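Side-chain contacts in uncharacterized protein (Sulfolobus tokodaii, PDB 2PD2), which is of unknown function but belongs to the DsrE/DsrF-like family, whose better-known members take part in sulfur transfer and sulfur oxidation: residues L76-D79 / Q80-P83; V13-A16 / L17-V20; V96-S100 / E101-Y105; V65-E68 / N69-R72. All coordinates share one frame; numbering follows the deposited sequence.

Contact 1. Residues L76-D79 / Q80-P83; sequences LSHD and QLIP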
ATOM      1  N   LEU A  76      -2.200 -13.557  20.672  1.00 32.75           N
ATOM      2  CA  LEU A  76      -0.956 -14.312  20.613  1.00 33.05           C
ATOM      3  C   LEU A  76      -0.098 -13.961  21.815  1.00 31.74           C
ATOM      4  O   LEU A  76      -0.291 -12.924  22.439  1.00 33.76           O
ATOM      5  CB  LEU A  76      -0.179 -13.995  19.331  1.00 25.81           C
ATOM      6  CG  LEU A  76      -0.902 -14.255  18.009  1.00 24.95           C
ATOM      7  CD1 LEU A  76       0.053 -13.969  16.859  1.00 23.58           C
ATOM      8  CD2 LEU A  76      -1.399 -15.693  17.953  1.00 25.22           C
ATOM      9  N   SER A  77       0.846 -14.838  22.131  1.00 37.75           N
ATOM     10  CA  SER A  77       1.762 -14.640  23.249  1.00 42.60           C
ATOM     11  C   SER A  77       3.169 -14.461  22.691  1.00 44.99           C
ATOM     12  O   SER A  77       3.539 -15.117  21.718  1.00 44.07           O
ATOM     13  CB  SER A  77       1.729 -15.857  24.173  1.00 46.36           C
ATOM     14  OG  SER A  77       2.756 -15.781  25.146  1.00 50.14           O
ATOM     15  N   HIS A  78       3.952 -13.578  23.301  1.00 46.70           N
ATOM     16  CA  HIS A  78       5.313 -13.346  22.828  1.00 48.28           C
ATOM     17  C   HIS A  78       6.118 -14.631  22.892  1.00 45.86           C
ATOM     18  O   HIS A  78       7.088 -14.810  22.157  1.00 44.92           O
ATOM     19  CB  HIS A  78       5.997 -12.260  23.657  1.00 53.21           C
ATOM     20  CG  HIS A  78       5.255 -10.964  23.674  1.00 57.26           C
ATOM     21  ND1 HIS A  78       4.427 -10.570  22.644  1.00 60.67           N
ATOM     22  CD2 HIS A  78       5.211  -9.969  24.590  1.00 59.77           C
ATOM     23  CE1 HIS A  78       3.904  -9.394  22.926  1.00 63.01           C
ATOM     24  NE2 HIS A  78       4.363  -9.005  24.103  1.00 62.36           N
ATOM     25  N   ASP A  79       5.701 -15.524  23.783  1.00 43.96           N
ATOM     26  CA  ASP A  79       6.350 -16.817  23.942  1.00 44.01           C
ATOM     27  C   ASP A  79       6.170 -17.657  22.682  1.00 38.39           C
ATOM     28  O   ASP A  79       6.980 -18.534  22.393  1.00 35.91           O
ATOM     29  CB  ASP A  79       5.731 -17.574  25.121  1.00 49.00           C
ATOM     30  CG  ASP A  79       6.144 -17.008  26.456  1.00 54.21           C
ATOM     31  OD1 ASP A  79       6.196 -15.767  26.584  1.00 58.02           O
ATOM     32  OD2 ASP A  79       6.408 -17.801  27.384  1.00 55.34           O
ATOM     33  N   GLN A  80       5.108 -17.373  21.937  1.00 33.53           N
ATOM     34  CA  GLN A  80       4.768 -18.128  20.735  1.00 35.32           C
ATOM     35  C   GLN A  80       5.419 -17.630  19.452  1.00 31.92           C
ATOM     36  O   GLN A  80       5.328 -18.278  18.410  1.00 30.12           O
ATOM     37  CB  GLN A  80       3.245 -18.128  20.567  1.00 38.73           C
ATOM     38  CG  GLN A  80       2.481 -18.321  21.879  1.00 45.99           C
ATOM     39  CD  GLN A  80       0.968 -18.243  21.710  1.00 50.09           C
ATOM     40  OE1 GLN A  80       0.449 -17.330  21.068  1.00 51.71           O
ATOM     41  NE2 GLN A  80       0.256 -19.197  22.297  1.00 54.53           N
ATOM     42  N   LEU A  81       6.082 -16.485  19.522  1.00 32.22           N
ATOM     43  CA  LEU A  81       6.718 -15.910  18.344  1.00 31.46           C
ATOM     44  C   LEU A  81       8.132 -16.425  18.095  1.00 30.28           C
ATOM     45  O   LEU A  81       8.798 -16.921  19.005  1.00 25.57           O
ATOM     46  CB  LEU A  81       6.734 -14.385  18.470  1.00 31.71           C
ATOM     47  CG  LEU A  81       5.342 -13.791  18.707  1.00 30.24           C
ATOM     48  CD1 LEU A  81       5.458 -12.311  19.009  1.00 31.62           C
ATOM     49  CD2 LEU A  81       4.460 -14.037  17.488  1.00 27.24           C
ATOM     50  N   ILE A  82       8.575 -16.316  16.847  1.00 26.34           N
ATOM     51  CA  ILE A  82       9.915 -16.742  16.466  1.00 27.51           C
ATOM     52  C   ILE A  82      10.949 -15.960  17.280  1.00 27.57           C
ATOM     53  O   ILE A  82      10.850 -14.742  17.417  1.00 27.32           O
ATOM     54  CB  ILE A  82      10.158 -16.484  14.961  1.00 27.26           C
ATOM     55  CG1 ILE A  82       9.236 -17.387  14.131  1.00 26.08           C
ATOM     56  CG2 ILE A  82      11.626 -16.722  14.617  1.00 27.66           C
ATOM     57  CD1 ILE A  82       9.183 -17.026  12.650  1.00 26.77           C
ATOM     58  N   PRO A  83      11.950 -16.656  17.845  1.00 28.29           N
ATOM     59  CA  PRO A  83      12.978 -15.975  18.640  1.00 27.56           C
ATOM     60  C   PRO A  83      13.792 -14.995  17.801  1.00 28.63           C
ATOM     61  O   PRO A  83      14.138 -15.289  16.662  1.00 28.03           O
ATOM     62  CB  PRO A  83      13.831 -17.131  19.160  1.00 31.56           C
ATOM     63  CG  PRO A  83      12.839 -18.262  19.262  1.00 31.30           C
ATOM     64  CD  PRO A  83      12.078 -18.119  17.965  1.00 26.48           C
TER

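Contact 2. Residues V13-A16 / L17-V20; sequences VPQA and LRSV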
ATOM      1  N   VAL A  13       1.283 -12.957   2.791  1.00 16.63           N
ATOM      2  CA  VAL A  13       2.624 -13.045   3.354  1.00 17.13           C
ATOM      3  C   VAL A  13       3.612 -13.812   2.478  1.00 19.28           C
ATOM      4  O   VAL A  13       4.731 -13.356   2.257  1.00 20.19           O
ATOM      5  CB  VAL A  13       2.603 -13.671   4.761  1.00 18.07           C
ATOM      6  CG1 VAL A  13       4.025 -13.996   5.211  1.00 19.66           C
ATOM      7  CG2 VAL A  13       1.966 -12.691   5.743  1.00 16.98           C
ATOM      8  N   PRO A  14       3.218 -14.990   1.965  1.00 20.68           N
ATOM      9  CA  PRO A  14       4.178 -15.718   1.125  1.00 22.03           C
ATOM     10  C   PRO A  14       4.733 -14.850  -0.010  1.00 19.66           C
ATOM     11  O   PRO A  14       5.943 -14.766  -0.205  1.00 18.74           O
ATOM     12  CB  PRO A  14       3.357 -16.901   0.612  1.00 25.47           C
ATOM     13  CG  PRO A  14       2.418 -17.166   1.763  1.00 25.86           C
ATOM     14  CD  PRO A  14       1.977 -15.765   2.137  1.00 21.24           C
ATOM     15  N   GLN A  15       3.848 -14.189  -0.751  1.00 18.56           N
ATOM     16  CA  GLN A  15       4.295 -13.342  -1.854  1.00 20.61           C
ATOM     17  C   GLN A  15       5.068 -12.126  -1.357  1.00 17.49           C
ATOM     18  O   GLN A  15       6.026 -11.693  -1.994  1.00 16.09           O
ATOM     19  CB  GLN A  15       3.104 -12.896  -2.708  1.00 24.38           C
ATOM     20  CG  GLN A  15       2.576 -13.997  -3.615  1.00 40.07           C
ATOM     21  CD  GLN A  15       1.382 -13.555  -4.430  1.00 43.17           C
ATOM     22  OE1 GLN A  15       0.312 -13.287  -3.885  1.00 51.75           O
ATOM     23  NE2 GLN A  15       1.559 -13.470  -5.745  1.00 46.69           N
ATOM     24  N   ALA A  16       4.656 -11.583  -0.214  1.00 15.69           N
ATOM     25  CA  ALA A  16       5.334 -10.424   0.354  1.00 15.14           C
ATOM     26  C   ALA A  16       6.765 -10.787   0.716  1.00 17.62           C
ATOM     27  O   ALA A  16       7.702 -10.047   0.416  1.00 16.91           O
ATOM     28  CB  ALA A  16       4.592  -9.930   1.596  1.00 16.85           C
ATOM     29  N   LEU A  17       6.936 -11.932   1.369  1.00 17.14           N
ATOM     30  CA  LEU A  17       8.274 -12.365   1.760  1.00 19.96           C
ATOM     31  C   LEU A  17       9.157 -12.600   0.537  1.00 21.14           C
ATOM     32  O   LEU A  17      10.350 -12.301   0.568  1.00 22.52           O
ATOM     33  CB  LEU A  17       8.196 -13.633   2.622  1.00 21.81           C
ATOM     34  CG  LEU A  17       7.445 -13.464   3.950  1.00 19.72           C
ATOM     35  CD1 LEU A  17       7.510 -14.761   4.743  1.00 25.09           C
ATOM     36  CD2 LEU A  17       8.063 -12.333   4.755  1.00 18.31           C
ATOM     37  N   ARG A  18       8.587 -13.137  -0.540  1.00 19.93           N
ATOM     38  CA  ARG A  18       9.391 -13.349  -1.738  1.00 21.78           C
ATOM     39  C   ARG A  18       9.785 -11.991  -2.300  1.00 17.84           C
ATOM     40  O   ARG A  18      10.881 -11.824  -2.822  1.00 22.07           O
ATOM     41  CB  ARG A  18       8.632 -14.145  -2.805  1.00 26.86           C
ATOM     42  CG  ARG A  18       9.421 -14.239  -4.118  1.00 41.16           C
ATOM     43  CD  ARG A  18       8.818 -15.191  -5.145  1.00 51.67           C
ATOM     44  NE  ARG A  18       7.429 -14.878  -5.468  1.00 60.18           N
ATOM     45  CZ  ARG A  18       6.382 -15.374  -4.817  1.00 64.09           C
ATOM     46  NH1 ARG A  18       6.567 -16.215  -3.807  1.00 65.17           N
ATOM     47  NH2 ARG A  18       5.150 -15.029  -5.173  1.00 66.28           N
ATOM     48  N   SER A  19       8.887 -11.018  -2.189  1.00 17.12           N
ATOM     49  CA  SER A  19       9.175  -9.674  -2.676  1.00 15.73           C
ATOM     50  C   SER A  19      10.308  -9.041  -1.868  1.00 16.42           C
ATOM     51  O   SER A  19      11.142  -8.322  -2.415  1.00 19.28           O
ATOM     52  CB  SER A  19       7.921  -8.804  -2.608  1.00 12.89           C
ATOM     53  OG  SER A  19       6.995  -9.172  -3.617  1.00 21.15           O
ATOM     54  N   VAL A  20      10.343  -9.303  -0.566  1.00 18.55           N
ATOM     55  CA  VAL A  20      11.417  -8.767   0.265  1.00 14.06           C
ATOM     56  C   VAL A  20      12.737  -9.410  -0.167  1.00 17.45           C
ATOM     57  O   VAL A  20      13.774  -8.747  -0.235  1.00 17.71           O
ATOM     58  CB  VAL A  20      11.165  -9.044   1.762  1.00 15.44           C
ATOM     59  CG1 VAL A  20      12.381  -8.618   2.579  1.00 15.33           C
ATOM     60  CG2 VAL A  20       9.938  -8.261   2.228  1.00 14.95           C
TER

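Contact 3. Residues V96-S100 / E101-Y105; sequences VRKQS and EGWIY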
ATOM      1  N   VAL A  96       5.331   4.893  10.169  1.00 16.70           N
ATOM      2  CA  VAL A  96       5.325   6.341  10.003  1.00 15.60           C
ATOM      3  C   VAL A  96       6.624   6.967  10.525  1.00 16.99           C
ATOM      4  O   VAL A  96       7.222   7.811   9.860  1.00 15.86           O
ATOM      5  CB  VAL A  96       4.097   6.966  10.718  1.00 18.08           C
ATOM      6  CG1 VAL A  96       4.251   8.478  10.809  1.00 21.93           C
ATOM      7  CG2 VAL A  96       2.811   6.610   9.942  1.00 13.37           C
ATOM      8  N   ARG A  97       7.069   6.551  11.709  1.00 17.99           N
ATOM      9  CA  ARG A  97       8.298   7.105  12.277  1.00 20.37           C
ATOM     10  C   ARG A  97       9.530   6.825  11.418  1.00 22.60           C
ATOM     11  O   ARG A  97      10.345   7.717  11.203  1.00 21.09           O
ATOM     12  CB  ARG A  97       8.531   6.583  13.704  1.00 20.22           C
ATOM     13  CG  ARG A  97       7.752   7.336  14.776  1.00 26.41           C
ATOM     14  CD  ARG A  97       8.162   6.906  16.181  1.00 26.44           C
ATOM     15  NE  ARG A  97       7.659   5.580  16.517  1.00 29.96           N
ATOM     16  CZ  ARG A  97       6.460   5.348  17.048  1.00 33.30           C
ATOM     17  NH1 ARG A  97       5.644   6.361  17.309  1.00 29.39           N
ATOM     18  NH2 ARG A  97       6.074   4.108  17.312  1.00 34.59           N
ATOM     19  N   LYS A  98       9.677   5.593  10.930  1.00 19.10           N
ATOM     20  CA  LYS A  98      10.830   5.280  10.096  1.00 19.21           C
ATOM     21  C   LYS A  98      10.812   6.167   8.854  1.00 18.54           C
ATOM     22  O   LYS A  98      11.853   6.662   8.429  1.00 16.03           O
ATOM     23  CB  LYS A  98      10.844   3.796   9.684  1.00 17.67           C
ATOM     24  CG  LYS A  98      10.908   2.810  10.854  1.00 18.70           C
ATOM     25  CD  LYS A  98      12.013   3.142  11.861  1.00 17.68           C
ATOM     26  CE  LYS A  98      13.408   3.100  11.256  1.00 19.39           C
ATOM     27  NZ  LYS A  98      14.451   3.399  12.287  1.00 23.42           N
ATOM     28  N   GLN A  99       9.636   6.373   8.267  1.00 17.79           N
ATOM     29  CA  GLN A  99       9.559   7.231   7.088  1.00 17.72           C
ATOM     30  C   GLN A  99       9.997   8.654   7.413  1.00 19.18           C
ATOM     31  O   GLN A  99      10.677   9.291   6.614  1.00 22.47           O
ATOM     32  CB  GLN A  99       8.140   7.264   6.515  1.00 20.67           C
ATOM     33  CG  GLN A  99       7.738   6.015   5.745  1.00 19.84           C
ATOM     34  CD  GLN A  99       6.410   6.196   5.031  1.00 19.66           C
ATOM     35  OE1 GLN A  99       6.323   6.903   4.031  1.00 18.48           O
ATOM     36  NE2 GLN A  99       5.366   5.566   5.556  1.00 15.81           N
ATOM     37  N   SER A 100       9.612   9.151   8.585  1.00 20.13           N
ATOM     38  CA  SER A 100       9.988  10.509   8.971  1.00 24.70           C
ATOM     39  C   SER A 100      11.497  10.579   9.204  1.00 25.76           C
ATOM     40  O   SER A 100      12.090  11.653   9.171  1.00 27.23           O
ATOM     41  CB  SER A 100       9.241  10.943  10.241  1.00 23.06           C
ATOM     42  OG  SER A 100       9.715  10.256  11.385  1.00 25.41           O
ATOM     43  N   GLU A 101      12.109   9.424   9.441  1.00 23.70           N
ATOM     44  CA  GLU A 101      13.545   9.348   9.665  1.00 25.08           C
ATOM     45  C   GLU A 101      14.296   9.168   8.345  1.00 25.44           C
ATOM     46  O   GLU A 101      15.517   9.028   8.335  1.00 24.32           O
ATOM     47  CB  GLU A 101      13.869   8.190  10.621  1.00 27.50           C
ATOM     48  CG  GLU A 101      13.584   8.482  12.097  1.00 29.36           C
ATOM     49  CD  GLU A 101      13.522   7.218  12.953  1.00 34.74           C
ATOM     50  OE1 GLU A 101      14.328   6.294  12.723  1.00 35.56           O
ATOM     51  OE2 GLU A 101      12.667   7.147  13.863  1.00 37.37           O
ATOM     52  N   GLY A 102      13.561   9.172   7.233  1.00 22.25           N
ATOM     53  CA  GLY A 102      14.186   9.026   5.927  1.00 21.23           C
ATOM     54  C   GLY A 102      14.124   7.644   5.288  1.00 22.05           C
ATOM     55  O   GLY A 102      14.713   7.416   4.233  1.00 22.83           O
ATOM     56  N   TRP A 103      13.418   6.711   5.912  1.00 19.31           N
ATOM     57  CA  TRP A 103      13.322   5.370   5.349  1.00 17.52           C
ATOM     58  C   TRP A 103      12.290   5.348   4.235  1.00 16.59           C
ATOM     59  O   TRP A 103      11.229   5.955   4.355  1.00 15.14           O
ATOM     60  CB  TRP A 103      12.943   4.359   6.430  1.00 17.36           C
ATOM     61  CG  TRP A 103      14.020   4.153   7.444  1.00 16.58           C
ATOM     62  CD1 TRP A 103      14.613   5.107   8.222  1.00 15.37           C
ATOM     63  CD2 TRP A 103      14.653   2.914   7.775  1.00 17.34           C
ATOM     64  NE1 TRP A 103      15.582   4.539   9.016  1.00 17.76           N
ATOM     65  CE2 TRP A 103      15.624   3.192   8.765  1.00 17.97           C
ATOM     66  CE3 TRP A 103      14.492   1.596   7.335  1.00 20.04           C
ATOM     67  CZ2 TRP A 103      16.437   2.201   9.315  1.00 18.05           C
ATOM     68  CZ3 TRP A 103      15.302   0.604   7.887  1.00 22.49           C
ATOM     69  CH2 TRP A 103      16.260   0.915   8.867  1.00 24.29           C
ATOM     70  N   ILE A 104      12.616   4.660   3.144  1.00 15.29           N
ATOM     71  CA  ILE A 104      11.711   4.552   2.012  1.00 13.94           C
ATOM     72  C   ILE A 104      10.656   3.476   2.288  1.00 17.17           C
ATOM     73  O   ILE A 104      10.969   2.346   2.655  1.00 15.49           O
ATOM     74  CB  ILE A 104      12.488   4.227   0.720  1.00 14.43           C
ATOM     75  CG1 ILE A 104      13.423   5.400   0.387  1.00 17.99           C
ATOM     76  CG2 ILE A 104      11.511   3.967  -0.436  1.00 13.25           C
ATOM     77  CD1 ILE A 104      14.392   5.133  -0.744  1.00 22.49           C
ATOM     78  N   TYR A 105       9.401   3.859   2.098  1.00 18.15           N
ATOM     79  CA  TYR A 105       8.244   3.007   2.346  1.00 17.19           C
ATOM     80  C   TYR A 105       7.875   2.082   1.190  1.00 17.49           C
ATOM     81  O   TYR A 105       7.821   2.502   0.030  1.00 17.32           O
ATOM     82  CB  TYR A 105       7.069   3.924   2.707  1.00 15.66           C
ATOM     83  CG  TYR A 105       5.716   3.280   2.902  1.00 14.02           C
ATOM     84  CD1 TYR A 105       5.567   2.086   3.607  1.00 14.85           C
ATOM     85  CD2 TYR A 105       4.566   3.921   2.445  1.00 10.05           C
ATOM     86  CE1 TYR A 105       4.294   1.555   3.856  1.00 14.93           C
ATOM     87  CE2 TYR A 105       3.302   3.407   2.688  1.00 13.91           C
ATOM     88  CZ  TYR A 105       3.171   2.227   3.390  1.00 14.35           C
ATOM     89  OH  TYR A 105       1.911   1.753   3.645  1.00 15.67           O
TER
HETATM   90  O   HOH W   1      10.992   8.640   3.649  1.00 40.14           O

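Contact 4. Residues V65-E68 / N69-R72; sequences VGCE and NSIR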
ATOM      1  N   VAL A  65      10.127  -6.968  12.430  1.00 14.67           N
ATOM      2  CA  VAL A  65       9.376  -6.344  13.514  1.00 15.18           C
ATOM      3  C   VAL A  65       7.891  -6.697  13.547  1.00 17.48           C
ATOM      4  O   VAL A  65       7.207  -6.653  12.524  1.00 15.42           O
ATOM      5  CB  VAL A  65       9.527  -4.797  13.427  1.00 20.24           C
ATOM      6  CG1 VAL A  65       8.608  -4.112  14.416  1.00 17.11           C
ATOM      7  CG2 VAL A  65      10.972  -4.404  13.700  1.00 21.21           C
ATOM      8  N   GLY A  66       7.396  -7.033  14.735  1.00 16.77           N
ATOM      9  CA  GLY A  66       5.989  -7.368  14.888  1.00 18.41           C
ATOM     10  C   GLY A  66       5.243  -6.312  15.689  1.00 19.12           C
ATOM     11  O   GLY A  66       5.787  -5.744  16.639  1.00 22.01           O
ATOM     12  N   CYS A  67       3.996  -6.048  15.307  1.00 19.82           N
ATOM     13  CA  CYS A  67       3.164  -5.053  15.985  1.00 18.07           C
ATOM     14  C   CYS A  67       2.509  -5.597  17.256  1.00 19.04           C
ATOM     15  O   CYS A  67       1.791  -6.595  17.212  1.00 20.46           O
ATOM     16  CB  CYS A  67       2.077  -4.552  15.026  1.00 15.95           C
ATOM     17  SG  CYS A  67       0.781  -3.560  15.815  1.00 17.95           S
ATOM     18  N   GLU A  68       2.753  -4.932  18.384  1.00 19.95           N
ATOM     19  CA  GLU A  68       2.184  -5.341  19.674  1.00 20.05           C
ATOM     20  C   GLU A  68       0.657  -5.281  19.661  1.00 19.78           C
ATOM     21  O   GLU A  68      -0.006  -6.179  20.177  1.00 20.02           O
ATOM     22  CB  GLU A  68       2.729  -4.448  20.795  1.00 26.39           C
ATOM     23  CG  GLU A  68       2.074  -4.629  22.163  1.00 36.90           C
ATOM     24  CD  GLU A  68       2.426  -5.944  22.824  1.00 47.38           C
ATOM     25  OE1 GLU A  68       3.629  -6.269  22.907  1.00 53.57           O
ATOM     26  OE2 GLU A  68       1.499  -6.653  23.273  1.00 56.17           O
ATOM     27  N   ASN A  69       0.094  -4.223  19.082  1.00 19.11           N
ATOM     28  CA  ASN A  69      -1.362  -4.107  19.014  1.00 20.10           C
ATOM     29  C   ASN A  69      -1.945  -5.304  18.282  1.00 19.50           C
ATOM     30  O   ASN A  69      -2.973  -5.854  18.681  1.00 18.05           O
ATOM     31  CB  ASN A  69      -1.789  -2.829  18.283  1.00 21.69           C
ATOM     32  CG  ASN A  69      -1.582  -1.584  19.117  1.00 30.23           C
ATOM     33  OD1 ASN A  69      -1.855  -1.575  20.322  1.00 32.07           O
ATOM     34  ND2 ASN A  69      -1.117  -0.517  18.482  1.00 22.12           N
ATOM     35  N   SER A  70      -1.277  -5.704  17.205  1.00 17.07           N
ATOM     36  CA  SER A  70      -1.726  -6.832  16.397  1.00 20.80           C
ATOM     37  C   SER A  70      -1.535  -8.158  17.134  1.00 22.19           C
ATOM     38  O   SER A  70      -2.383  -9.047  17.052  1.00 19.73           O
ATOM     39  CB  SER A  70      -0.974  -6.838  15.066  1.00 21.51           C
ATOM     40  OG  SER A  70      -1.234  -5.639  14.354  1.00 22.78           O
ATOM     41  N   ILE A  71      -0.417  -8.297  17.842  1.00 22.90           N
ATOM     42  CA  ILE A  71      -0.176  -9.511  18.617  1.00 23.20           C
ATOM     43  C   ILE A  71      -1.327  -9.668  19.611  1.00 25.68           C
ATOM     44  O   ILE A  71      -1.872 -10.757  19.766  1.00 23.20           O
ATOM     45  CB  ILE A  71       1.155  -9.428  19.401  1.00 21.21           C
ATOM     46  CG1 ILE A  71       2.328  -9.553  18.433  1.00 19.73           C
ATOM     47  CG2 ILE A  71       1.213 -10.519  20.480  1.00 22.05           C
ATOM     48  CD1 ILE A  71       3.673  -9.306  19.082  1.00 22.80           C
ATOM     49  N   ARG A  72      -1.703  -8.570  20.266  1.00 27.67           N
ATOM     50  CA  ARG A  72      -2.786  -8.592  21.253  1.00 30.66           C
ATOM     51  C   ARG A  72      -4.161  -8.892  20.667  1.00 30.67           C
ATOM     52  O   ARG A  72      -4.914  -9.689  21.224  1.00 32.34           O
ATOM     53  CB  ARG A  72      -2.846  -7.263  22.011  1.00 37.62           C
ATOM     54  CG  ARG A  72      -1.640  -6.990  22.898  1.00 47.39           C
ATOM     55  CD  ARG A  72      -1.770  -5.646  23.609  1.00 60.43           C
ATOM     56  NE  ARG A  72      -0.636  -5.366  24.489  1.00 69.90           N
ATOM     57  CZ  ARG A  72      -0.552  -4.305  25.287  1.00 74.26           C
ATOM     58  NH1 ARG A  72      -1.537  -3.416  25.319  1.00 78.10           N
ATOM     59  NH2 ARG A  72       0.514  -4.132  26.057  1.00 76.74           N
TER

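Contact 1. Residues L76-D79 / Q80-P83
Gln80 sets CG beside its own backbone N (chi1 -41°) and then runs extended through CD (chi2 177°), a course that carries its amide back over Ser77. There OE1 accepts from Ser77 N at 2.7 Å, the donor lying well above the plane of the amide. The aliphatic part of the side chain covers Ser77 on the way, with Gln80 CG 3.4 Å from Ser77 CB. Leu76 also meets the amide oxygen: its CA stands 3.4 Å from Gln80 OE1, and the two side chains cross at about a right angle.

The main chain turns at the same place. Gln80 N donates to Ser77 O at 2.8 Å, the bond of a beta-turn centred on His78 and Asp79, and Leu81 N donates to His78 O at 3.3 Å in a second, overlapping turn. Gln80 is therefore tied to Ser77 twice, by its backbone and by its side chain, which helps to hold its amide in place. Leu81 runs alongside His78, its CD1 4.2 Å from His78 ND1.

These turns lie at the surface, in the loop between helix 68-73 and strand 86-88. Leu76, His78 and Leu81 all reach back to Ile71 on that helix, while Asp79 O accepts from Lys46 NZ and Ile82 packs against helix 51-59.

Contact 2. Residues V13-A16 / L17-V20
Leu17 meets Val13 one turn back along helix 13-26, the two side chains lying side by side and pointing the same way. Val13 puts CG1 opposite its backbone N (chi1 169°), and this branch touches Leu17 CD1 at 3.6 Å. Leu17 CG also rests over the main chain, 3.2 Å from Val13 O, the same oxygen that accepts from Leu17 N at 2.8 Å.

Ala16 contributes mainly through its backbone. Its carbonyl oxygen accepts from Val20 N at 2.9 Å and lies 3.4 Å from Val20 CG2, while its methyl group is turned to Ile7 and Leu108.

Gln15 pairs with Arg18 on the more open flank of the helix. A bend at chi3 (56°) folds the arginine back along the glutamine, so that Arg18 NH2 comes within 3.2 Å of Gln15 CG. The contact is thus made on the methylene part of the glutamine, and the amide and guanidinium planes are 36° apart. Next along the helix, Ser19 N donates to Gln15 O at 2.9 Å. The hydroxyl of Ser19 is hydrogen-bonded to Gln38 NE2 of the second subunit, and Gln15 packs on that same Gln38, so this flank helps to form the trimer.

Val13, Ala16, Leu17 and Val20 pack on strand 2-7, and Leu17 and Val20 on helix 51-59 as well. The contact belongs to the beta-alpha-beta crossover in which helix 13-26 links the adjacent parallel strands 2-7 and 31-36.

Contact 3. Residues V96-S100 / E101-Y105
Glu101 and Lys98 join in a salt bridge at the C-terminal end of helix 91-100, where a Schellman motif leads the chain into strand 104-107. Lys98 NZ meets Glu101 OE1 at 2.9 Å on the syn side of the carboxylate and tilted out of its plane. The backbone N of Glu101 bonds to Lys98 O and, weakly, to Arg97 O.

Gly102, at positive phi (100°), ends the helix, its N donating to Gln99 O at 3.0 Å. Trp103 N then completes the motif by reaching Lys98 O at 3.0 Å, on the opposite face of that carbonyl from Glu101 N. Lys98 is bent at chi2 and chi3, and its CE sits over one face of the indole, 3.5 Å from the centroid of the five-membered ring, in a CH-pi contact. A water bridges Gln99 O and Trp103 O.

Tyr105, in the strand, hydrogen-bonds through OH to Gln6 and meets the ring of Tyr105 in each of the two other subunits. The amide of Gln99, which donates to Tyr105 O of the third subunit, lies over one face of its ring. The amide and ring planes are 25° apart, with Gln99 NE2 3.5 Å from Tyr105 CG.

Contact 4. Residues V65-E68 / N69-R72
An N-cap joins strand 63-67 to helix 68-73: Cys67, the last residue of the strand, uses its side chain to hold Ser70 at the start of the helix. With SG turned opposite its own backbone N (chi1 169°), the sulfur reaches forward to accept from Ser70 N at 3.3 Å. Asn69 CB packs against the same sulfur at 3.6 Å, and Asn69 also touches Asn22 of the third subunit. The carbonyl of Cys67 accepts from the residue after Ser70, with Ile71 N at 2.9 Å, and Ile71 CG1 lies 3.2 Å from this oxygen. Between them, the sulfur and the carbonyl oxygen of one residue engage two N-H groups of the first helical turn. Ser70 OG is hydrogen-bonded to Gln38 N, which ties the helix start to the chain just beyond strand 31-36.

One turn apart, Glu68 and Arg72 form a salt bridge. A bend at chi2 (71°) turns the Glu68 carboxylate to the extended side chain of Arg72, where OE2 receives Arg72 NE at 2.8 Å. The bond arrives on the anti side of the carboxylate but tilted out of its plane, and at the edge of the guanidinium, somewhat off that plane too; the two planes are 68° apart. Arg72 CG also touches OE2 of Glu68, at 3.2 Å. The pair is linked again through the backbone, where Arg72 N donates to Glu68 O at 2.9 Å.

Strand 63-67 runs between strands 31-36 and 86-88 in the parallel sheet, and Glu68 and Ile71 pack on Ile87 of the latter strand.

Overall arrangement
Along the chain the order is contact 2, contact 4, contact 1 and contact 3, all within one compact DsrE/DsrF-like fold built on a parallel sheet. Contacts 4 and 1 are neighbours, their centres about 10 Å apart: Leu76 N probably bonds to Ile71 O, and His78 packs on Glu68 through NE2 and OE1, so the loop folds back on the helix it follows. Contact 3 lies about 27 Å from contact 1, centre to centre, on the opposite side of the chain's centre. Contacts 2 and 4 are likewise on opposite sides, with centres about 19 Å apart. Contacts 3 and 4 both reach the central sheet. Contacts 2, 3 and 4 also meet other subunits, whereas within the three-chain assembly contact 1 takes no part in subunit contacts.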